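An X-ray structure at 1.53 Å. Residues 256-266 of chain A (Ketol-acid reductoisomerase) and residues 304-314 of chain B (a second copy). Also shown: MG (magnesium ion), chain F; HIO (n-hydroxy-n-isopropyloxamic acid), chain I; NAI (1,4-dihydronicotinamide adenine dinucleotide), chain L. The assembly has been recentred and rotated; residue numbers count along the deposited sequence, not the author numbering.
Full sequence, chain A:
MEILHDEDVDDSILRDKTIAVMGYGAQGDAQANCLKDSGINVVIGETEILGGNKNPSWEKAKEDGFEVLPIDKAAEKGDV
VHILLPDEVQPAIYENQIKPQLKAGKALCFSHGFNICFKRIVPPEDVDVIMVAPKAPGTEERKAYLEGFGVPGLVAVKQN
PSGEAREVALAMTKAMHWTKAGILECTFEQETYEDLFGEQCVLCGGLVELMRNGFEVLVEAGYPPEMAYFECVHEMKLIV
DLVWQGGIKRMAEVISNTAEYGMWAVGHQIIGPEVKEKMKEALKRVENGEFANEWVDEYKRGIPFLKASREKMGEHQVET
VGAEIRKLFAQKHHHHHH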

ATOM      1  N   SER A 256      -5.243  -1.039  16.271  1.00 16.13           N
ATOM      2  CA  SER A 256      -5.656  -0.868  17.619  1.00 17.59           C
ATOM      3  C   SER A 256      -6.697   0.262  17.733  1.00 16.17           C
ATOM      4  O   SER A 256      -6.780   1.147  16.890  1.00 14.96           O
ATOM      5  CB  SER A 256      -4.492  -0.517  18.500  1.00 15.92           C
ATOM      6  OG  SER A 256      -4.064   0.845  18.359  1.00 15.78           O
ATOM      7  N   ASN A 257      -7.477   0.234  18.814  1.00 16.21           N
ATOM      8  CA  ASN A 257      -8.438   1.356  19.059  1.00 15.08           C
ATOM      9  C   ASN A 257      -7.698   2.648  19.249  1.00 16.15           C
ATOM     10  O   ASN A 257      -8.170   3.707  18.775  1.00 16.26           O
ATOM     11  CB  ASN A 257      -9.342   1.059  20.271  1.00 16.85           C
ATOM     12  CG  ASN A 257     -10.094  -0.205  20.112  1.00 18.71           C
ATOM     13  OD1 ASN A 257     -10.488  -0.585  18.979  1.00 20.49           O
ATOM     14  ND2 ASN A 257     -10.396  -0.873  21.226  1.00 18.62           N
ATOM     15  N   THR A 258      -6.473   2.612  19.837  1.00 15.54           N
ATOM     16  CA  THR A 258      -5.626   3.790  19.970  1.00 15.87           C
ATOM     17  C   THR A 258      -5.345   4.389  18.589  1.00 15.61           C
ATOM     18  O   THR A 258      -5.448   5.640  18.379  1.00 16.44           O
ATOM     19  CB  THR A 258      -4.264   3.425  20.665  1.00 16.58           C
ATOM     20  OG1 THR A 258      -4.570   2.883  21.949  1.00 16.28           O
ATOM     21  CG2 THR A 258      -3.427   4.621  20.845  1.00 16.82           C
ATOM     22  N   ALA A 259      -4.957   3.512  17.662  1.00 16.11           N
ATOM     23  CA  ALA A 259      -4.625   3.950  16.309  1.00 16.07           C
ATOM     24  C   ALA A 259      -5.893   4.465  15.550  1.00 17.46           C
ATOM     25  O   ALA A 259      -5.830   5.393  14.752  1.00 17.12           O
ATOM     26  CB  ALA A 259      -3.992   2.823  15.506  1.00 16.86           C
ATOM     27  N   GLU A 260      -6.995   3.734  15.706  1.00 16.45           N
ATOM     28  CA  GLU A 260      -8.280   4.129  15.092  1.00 16.98           C
ATOM     29  C   GLU A 260      -8.750   5.520  15.565  1.00 16.47           C
ATOM     30  O   GLU A 260      -9.126   6.362  14.741  1.00 16.28           O
ATOM     31  CB  GLU A 260      -9.341   3.060  15.396  1.00 18.33           C
ATOM     32  CG  GLU A 260     -10.588   3.182  14.560  1.00 20.39           C
ATOM     33  CD  GLU A 260     -11.660   2.160  14.986  1.00 23.54           C
ATOM     34  OE1 GLU A 260     -11.534   1.551  16.080  1.00 24.53           O
ATOM     35  OE2 GLU A 260     -12.639   1.994  14.221  1.00 22.29           O
ATOM     36  N   TYR A 261      -8.655   5.773  16.873  1.00 16.96           N
ATOM     37  CA  TYR A 261      -8.873   7.100  17.456  1.00 17.95           C
ATOM     38  C   TYR A 261      -7.936   8.090  16.839  1.00 18.33           C
ATOM     39  O   TYR A 261      -8.341   9.159  16.380  1.00 17.37           O
ATOM     40  CB  TYR A 261      -8.714   7.091  18.952  1.00 18.12           C
ATOM     41  CG  TYR A 261      -8.850   8.472  19.558  1.00 18.14           C
ATOM     42  CD1 TYR A 261     -10.110   9.162  19.606  1.00 18.01           C
ATOM     43  CD2 TYR A 261      -7.783   9.066  20.157  1.00 17.77           C
ATOM     44  CE1 TYR A 261     -10.172  10.435  20.154  1.00 19.13           C
ATOM     45  CE2 TYR A 261      -7.865  10.322  20.704  1.00 20.32           C
ATOM     46  CZ  TYR A 261      -9.090  10.999  20.729  1.00 20.13           C
ATOM     47  OH  TYR A 261      -9.134  12.283  21.305  1.00 21.50           O
ATOM     48  N   GLY A 262      -6.641   7.781  16.795  1.00 15.74           N
ATOM     49  CA  GLY A 262      -5.672   8.697  16.201  1.00 16.64           C
ATOM     50  C   GLY A 262      -5.987   8.998  14.768  1.00 15.35           C
ATOM     51  O   GLY A 262      -5.822  10.139  14.323  1.00 16.85           O
ATOM     52  N   MET A 263      -6.320   7.988  14.000  1.00 15.54           N
ATOM     53  CA  MET A 263      -6.658   8.156  12.602  1.00 15.95           C
ATOM     54  C   MET A 263      -7.731   9.275  12.387  1.00 16.83           C
ATOM     55  O   MET A 263      -7.540  10.175  11.568  1.00 17.96           O
ATOM     56  CB  MET A 263      -7.138   6.832  12.056  1.00 16.25           C
ATOM     57  CG  MET A 263      -7.681   6.859  10.631  1.00 17.15           C
ATOM     58  SD  MET A 263      -8.031   5.301   9.800  1.00 18.51           S
ATOM     59  CE  MET A 263      -9.131   4.544  10.982  1.00 18.69           C
ATOM     60  N   TRP A 264      -8.833   9.152  13.143  1.00 17.01           N
ATOM     61  CA  TRP A 264      -9.943  10.119  13.048  1.00 16.40           C
ATOM     62  C   TRP A 264      -9.673  11.421  13.744  1.00 18.91           C
ATOM     63  O   TRP A 264     -10.102  12.515  13.250  1.00 18.66           O
ATOM     64  CB  TRP A 264     -11.270   9.438  13.463  1.00 18.10           C
ATOM     65  CG  TRP A 264     -11.652   8.273  12.627  1.00 18.10           C
ATOM     66  CD1 TRP A 264     -11.959   7.038  13.086  1.00 16.57           C
ATOM     67  CD2 TRP A 264     -11.763   8.206  11.204  1.00 18.09           C
ATOM     68  NE1 TRP A 264     -12.258   6.205  12.062  1.00 17.79           N
ATOM     69  CE2 TRP A 264     -12.138   6.881  10.892  1.00 18.89           C
ATOM     70  CE3 TRP A 264     -11.516   9.094  10.182  1.00 19.45           C
ATOM     71  CZ2 TRP A 264     -12.299   6.403   9.605  1.00 22.29           C
ATOM     72  CZ3 TRP A 264     -11.699   8.615   8.836  1.00 24.35           C
ATOM     73  CH2 TRP A 264     -12.082   7.278   8.580  1.00 24.18           C
ATOM     74  N   ALA A 265      -8.952  11.378  14.875  1.00 17.51           N
ATOM     75  CA  ALA A 265      -8.644  12.649  15.568  1.00 17.12           C
ATOM     76  C   ALA A 265      -7.630  13.500  14.882  1.00 20.86           C
ATOM     77  O   ALA A 265      -7.733  14.693  14.877  1.00 20.29           O
ATOM     78  CB  ALA A 265      -8.286  12.360  17.003  1.00 18.27           C
ATOM     79  N   VAL A 266      -6.566  12.880  14.331  1.00 17.55           N
ATOM     80  CA  VAL A 266      -5.426  13.592  13.847  1.00 18.27           C
ATOM     81  C   VAL A 266      -5.251  13.580  12.313  1.00 16.99           C
ATOM     82  O   VAL A 266      -4.688  14.528  11.737  1.00 19.17           O
ATOM     83  CB  VAL A 266      -4.150  13.043  14.568  1.00 17.76           C
ATOM     84  CG1 VAL A 266      -2.923  13.767  14.085  1.00 19.92           C
ATOM     85  CG2 VAL A 266      -4.296  13.154  16.081  1.00 19.58           C
TER
ATOM     86  N   PRO B 304     -17.253   8.581  22.727  1.00 20.93           N
ATOM     87  CA  PRO B 304     -18.278   9.058  21.788  1.00 20.79           C
ATOM     88  C   PRO B 304     -17.739   9.541  20.399  1.00 19.02           C
ATOM     89  O   PRO B 304     -18.410   9.388  19.406  1.00 18.65           O
ATOM     90  CB  PRO B 304     -18.930  10.221  22.589  1.00 21.37           C
ATOM     91  CG  PRO B 304     -17.900  10.717  23.512  1.00 21.18           C
ATOM     92  CD  PRO B 304     -17.005   9.525  23.856  1.00 20.35           C
ATOM     93  N   PHE B 305     -16.547  10.124  20.366  1.00 18.80           N
ATOM     94  CA  PHE B 305     -15.918  10.559  19.088  1.00 19.50           C
ATOM     95  C   PHE B 305     -15.582   9.354  18.236  1.00 20.23           C
ATOM     96  O   PHE B 305     -15.847   9.297  17.045  1.00 19.11           O
ATOM     97  CB  PHE B 305     -14.741  11.451  19.352  1.00 21.70           C
ATOM     98  CG  PHE B 305     -13.963  11.825  18.104  1.00 20.86           C
ATOM     99  CD1 PHE B 305     -14.326  12.856  17.271  1.00 22.95           C
ATOM    100  CD2 PHE B 305     -12.844  11.014  17.739  1.00 20.29           C
ATOM    101  CE1 PHE B 305     -13.564  13.159  16.126  1.00 23.39           C
ATOM    102  CE2 PHE B 305     -12.106  11.322  16.593  1.00 21.71           C
ATOM    103  CZ  PHE B 305     -12.469  12.339  15.799  1.00 24.33           C
ATOM    104  N   LEU B 306     -14.966   8.371  18.858  1.00 21.09           N
ATOM    105  CA  LEU B 306     -14.648   7.146  18.124  1.00 21.91           C
ATOM    106  C   LEU B 306     -15.877   6.437  17.617  1.00 23.54           C
ATOM    107  O   LEU B 306     -15.954   6.021  16.441  1.00 21.60           O
ATOM    108  CB  LEU B 306     -13.701   6.253  18.984  1.00 23.36           C
ATOM    109  CG  LEU B 306     -13.148   4.950  18.381  1.00 26.45           C
ATOM    110  CD1 LEU B 306     -12.400   5.267  17.072  1.00 26.25           C
ATOM    111  CD2 LEU B 306     -12.238   4.356  19.476  1.00 24.34           C
ATOM    112  N   LYS B 307     -16.925   6.309  18.473  1.00 24.80           N
ATOM    113  CA  LYS B 307     -18.174   5.713  18.030  1.00 25.35           C
ATOM    114  C   LYS B 307     -18.816   6.461  16.819  1.00 23.44           C
ATOM    115  O   LYS B 307     -19.230   5.877  15.831  1.00 23.19           O
ATOM    116  CB  LYS B 307     -19.188   5.712  19.182  1.00 30.41           C
ATOM    117  CG  LYS B 307     -19.015   4.655  20.238  1.00 35.69           C
ATOM    118  CD  LYS B 307     -20.346   4.408  20.967  1.00 46.12           C
ATOM    119  CE  LYS B 307     -20.260   4.750  22.405  1.00 56.76           C
ATOM    120  NZ  LYS B 307     -19.440   3.738  23.128  1.00 59.83           N
ATOM    121  N   ALA B 308     -18.866   7.780  16.911  1.00 23.87           N
ATOM    122  CA  ALA B 308     -19.485   8.606  15.862  1.00 22.23           C
ATOM    123  C   ALA B 308     -18.663   8.515  14.572  1.00 23.93           C
ATOM    124  O   ALA B 308     -19.219   8.404  13.490  1.00 23.70           O
ATOM    125  CB  ALA B 308     -19.559  10.078  16.316  1.00 22.83           C
ATOM    126  N   SER B 309     -17.319   8.508  14.730  1.00 22.39           N
ATOM    127  CA  SER B 309     -16.427   8.406  13.535  1.00 24.09           C
ATOM    128  C   SER B 309     -16.595   7.058  12.851  1.00 23.32           C
ATOM    129  O   SER B 309     -16.580   6.970  11.638  1.00 23.75           O
ATOM    130  CB  SER B 309     -14.998   8.568  13.985  1.00 23.41           C
ATOM    131  OG  SER B 309     -14.739   9.895  14.405  1.00 21.89           O
ATOM    132  N   ARG B 310     -16.750   5.996  13.621  1.00 22.90           N
ATOM    133  CA  ARG B 310     -17.001   4.699  12.976  1.00 23.81           C
ATOM    134  C   ARG B 310     -18.269   4.667  12.149  1.00 28.25           C
ATOM    135  O   ARG B 310     -18.305   4.172  11.035  1.00 25.38           O
ATOM    136  CB  ARG B 310     -17.071   3.596  14.005  1.00 23.81           C
ATOM    137  CG  ARG B 310     -15.759   3.262  14.673  1.00 23.48           C
ATOM    138  CD  ARG B 310     -15.981   2.405  15.923  1.00 25.23           C
ATOM    139  NE  ARG B 310     -14.695   2.021  16.496  1.00 25.32           N
ATOM    140  CZ  ARG B 310     -14.487   1.545  17.720  1.00 25.71           C
ATOM    141  NH1 ARG B 310     -15.493   1.402  18.555  1.00 30.67           N
ATOM    142  NH2 ARG B 310     -13.264   1.164  18.100  1.00 27.10           N
ATOM    143  N   GLU B 311     -19.351   5.210  12.719  1.00 26.89           N
ATOM    144  CA  GLU B 311     -20.620   5.292  11.991  1.00 26.61           C
ATOM    145  C   GLU B 311     -20.490   6.153  10.763  1.00 25.73           C
ATOM    146  O   GLU B 311     -20.931   5.806   9.692  1.00 24.47           O
ATOM    147  CB  GLU B 311     -21.726   5.893  12.944  1.00 30.25           C
ATOM    148  CG  GLU B 311     -23.093   5.876  12.256  1.00 36.05           C
ATOM    149  CD  GLU B 311     -24.197   6.578  13.060  1.00 44.51           C
ATOM    150  OE1 GLU B 311     -24.736   7.589  12.567  1.00 55.54           O
ATOM    151  OE2 GLU B 311     -24.501   6.114  14.180  1.00 48.47           O
ATOM    152  N   LYS B 312     -19.844   7.294  10.870  1.00 22.93           N
ATOM    153  CA  LYS B 312     -19.701   8.130   9.707  1.00 27.40           C
ATOM    154  C   LYS B 312     -18.825   7.501   8.586  1.00 28.13           C
ATOM    155  O   LYS B 312     -19.176   7.647   7.418  1.00 26.51           O
ATOM    156  CB  LYS B 312     -19.096   9.440  10.137  1.00 31.31           C
ATOM    157  CG  LYS B 312     -19.000  10.474   9.086  1.00 42.78           C
ATOM    158  CD  LYS B 312     -18.978  11.812   9.803  1.00 53.49           C
ATOM    159  CE  LYS B 312     -18.988  12.942   8.783  1.00 56.85           C
ATOM    160  NZ  LYS B 312     -17.793  13.813   9.006  1.00 64.87           N
ATOM    161  N   MET B 313     -17.756   6.807   8.989  1.00 27.97           N
ATOM    162  CA  MET B 313     -16.800   6.069   8.064  1.00 31.44           C
ATOM    163  C   MET B 313     -17.619   5.192   7.119  1.00 26.72           C
ATOM    164  O   MET B 313     -17.408   5.212   5.920  1.00 24.55           O
ATOM    165  CB  MET B 313     -15.774   5.154   8.858  1.00 31.43           C
ATOM    166  CG  MET B 313     -15.137   3.867   8.127  1.00 35.35           C
ATOM    167  SD  MET B 313     -14.160   2.640   9.182  1.00 37.91           S
ATOM    168  CE  MET B 313     -15.505   1.839  10.080  1.00 33.62           C
ATOM    169  N   GLY B 314     -18.508   4.369   7.692  1.00 26.46           N
ATOM    170  CA  GLY B 314     -19.269   3.407   6.948  1.00 26.44           C
ATOM    171  C   GLY B 314     -20.278   4.009   5.985  1.00 27.94           C
ATOM    172  O   GLY B 314     -20.723   3.352   5.072  1.00 28.34           O
TER
HETATM  173 MG    MG F 404     -10.886  -2.093  17.566  1.00 34.20          MG
HETATM  174  C1  HIO I 401      -1.687   0.206  16.040  1.00 16.30           C
HETATM  175  O11 HIO I 401      -1.722   0.821  17.081  1.00 15.36           O
HETATM  176  O12 HIO I 401      -2.526  -0.570  15.605  1.00 15.81           O
HETATM  177  C2  HIO I 401      -0.349   0.290  15.332  1.00 17.12           C
HETATM  178  O2  HIO I 401       0.649   0.607  16.022  1.00 15.64           O
HETATM  179  N3  HIO I 401      -0.151   0.007  14.079  1.00 19.37           N
HETATM  180  O3  HIO I 401       1.298  -0.235  13.757  1.00 21.59           O
HETATM  181  C4  HIO I 401      -1.169  -0.132  13.056  1.00 19.17           C
HETATM  182  C41 HIO I 401      -0.967   0.797  11.845  1.00 20.98           C
HETATM  183  C42 HIO I 401      -1.123  -1.608  12.680  1.00 19.91           C
HETATM  184  PA  NAI L 404      -7.659  -5.819  20.600  1.00 20.54           P
HETATM  185  O1A NAI L 404      -8.476  -4.504  20.487  1.00 20.49           O
HETATM  186  O2A NAI L 404      -7.780  -6.818  19.514  1.00 19.07           O
HETATM  187  O5B NAI L 404      -8.072  -6.498  21.990  1.00 19.41           O
HETATM  188  C5B NAI L 404      -7.610  -7.809  22.371  1.00 17.88           C
HETATM  189  C4B NAI L 404      -8.737  -8.570  23.029  1.00 21.33           C
HETATM  190  O4B NAI L 404      -8.994  -7.866  24.269  1.00 22.24           O
HETATM  191  C3B NAI L 404     -10.092  -8.532  22.307  1.00 19.46           C
HETATM  192  O3B NAI L 404     -10.192  -9.484  21.266  1.00 21.12           O
HETATM  193  C2B NAI L 404     -11.034  -8.900  23.493  1.00 21.69           C
HETATM  194  O2B NAI L 404     -11.242 -10.304  23.657  1.00 22.12           O
HETATM  195  C1B NAI L 404     -10.298  -8.269  24.662  1.00 22.46           C
HETATM  196  N9A NAI L 404     -11.006  -7.056  25.172  1.00 24.21           N
HETATM  197  C8A NAI L 404     -11.498  -6.023  24.459  1.00 26.87           C
HETATM  198  N7A NAI L 404     -12.059  -5.078  25.274  1.00 27.17           N
HETATM  199  C5A NAI L 404     -11.948  -5.571  26.538  1.00 27.76           C
HETATM  200  C6A NAI L 404     -12.365  -5.119  27.857  1.00 29.58           C
HETATM  201  N6A NAI L 404     -13.035  -3.955  27.962  1.00 32.31           N
HETATM  202  N1A NAI L 404     -12.053  -5.862  28.947  1.00 26.45           N
HETATM  203  C2A NAI L 404     -11.435  -7.044  28.800  1.00 29.32           C
HETATM  204  N3A NAI L 404     -11.000  -7.533  27.605  1.00 25.28           N
HETATM  205  C4A NAI L 404     -11.255  -6.842  26.476  1.00 25.50           C
HETATM  206  O3  NAI L 404      -6.161  -5.339  20.968  1.00 19.92           O
HETATM  207  PN  NAI L 404      -4.991  -5.118  19.828  1.00 20.94           P
HETATM  208  O1N NAI L 404      -4.526  -6.487  19.378  1.00 19.11           O
HETATM  209  O2N NAI L 404      -5.460  -4.182  18.752  1.00 20.01           O
HETATM  210  O5D NAI L 404      -3.938  -4.362  20.712  1.00 20.36           O
HETATM  211  C5D NAI L 404      -3.120  -4.982  21.735  1.00 19.45           C
HETATM  212  C4D NAI L 404      -1.839  -4.250  21.999  1.00 19.41           C
HETATM  213  O4D NAI L 404      -1.029  -4.356  20.769  1.00 19.55           O
HETATM  214  C3D NAI L 404      -1.992  -2.809  22.261  1.00 17.50           C
HETATM  215  O3D NAI L 404      -0.991  -2.375  23.224  1.00 16.57           O
HETATM  216  C2D NAI L 404      -1.716  -2.132  20.911  1.00 16.77           C
HETATM  217  O2D NAI L 404      -1.290  -0.777  20.901  1.00 17.85           O
HETATM  218  C1D NAI L 404      -0.562  -3.029  20.407  1.00 17.74           C
HETATM  219  N1N NAI L 404      -0.440  -3.087  18.944  1.00 18.52           N
HETATM  220  C2N NAI L 404      -1.431  -3.438  18.135  1.00 19.62           C
HETATM  221  C3N NAI L 404      -1.337  -3.527  16.756  1.00 17.66           C
HETATM  222  C7N NAI L 404      -2.422  -4.001  15.976  1.00 20.37           C
HETATM  223  O7N NAI L 404      -3.666  -3.924  16.267  1.00 23.74           O
HETATM  224  N7N NAI L 404      -2.094  -4.796  14.994  1.00 17.21           N
HETATM  225  C4N NAI L 404       0.016  -3.335  16.167  1.00 19.78           C
HETATM  226  C5N NAI L 404       1.089  -3.257  17.091  1.00 20.26           C
HETATM  227  C6N NAI L 404       0.882  -3.104  18.435  1.00 18.90           C
HETATM  228  O   HOH W   1      -9.349  -3.082  17.987  1.00 35.03           O
HETATM  229  O   HOH W   2      -9.905  -1.060  16.046  1.00 23.81           O
HETATM  230  O   HOH W   3     -12.670  -2.595  18.571  1.00 34.71           O
HETATM  231  O   HOH W   4     -11.401  -3.668  16.338  1.00 32.93           O

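The most unusual feature of this contact is a tryptophan that receives a serine: the CB of S309(B) lies over one face of the W264(A) indole, 3.9 Å from the centroid of its five-membered ring, in a CH-π contact. The serine suits this place because it is small and its hydroxyl is already occupied, OG of S309(B) donating to the backbone O of F305(B) one turn earlier at 2.9 Å, so a methylene is left to meet the ring. Where helices cross at 75°, large side chains extend the contact. W264(A) does so, burying more area than any other residue here, with CZ2 reaching CB of M313(B) at 3.8 Å. On the other flank, CE2 of F305(B) lies 3.7 Å from CB of W264(A), and CD2 of F305(B) lies 3.6 Å from CE1 of Y261(A), so the two aromatics meet through ring carbons. L306(B) also turns its branched end inward, CD1 packing 3.7 Å from CG of E260(A). Together the stretches bury 514 Å², and these apolar contacts need no polar partners. The CG methylene of E260(A) lets the glutamate serve twice, for its carboxylate forms a two-pronged salt bridge with R310(B): NH2 donates to OE1 of E260(A) at 2.7 Å and NE to OE2 at 3.1 Å. The extended arginine thus brings its guanidinium edge to a buried acid, whose charge it balances.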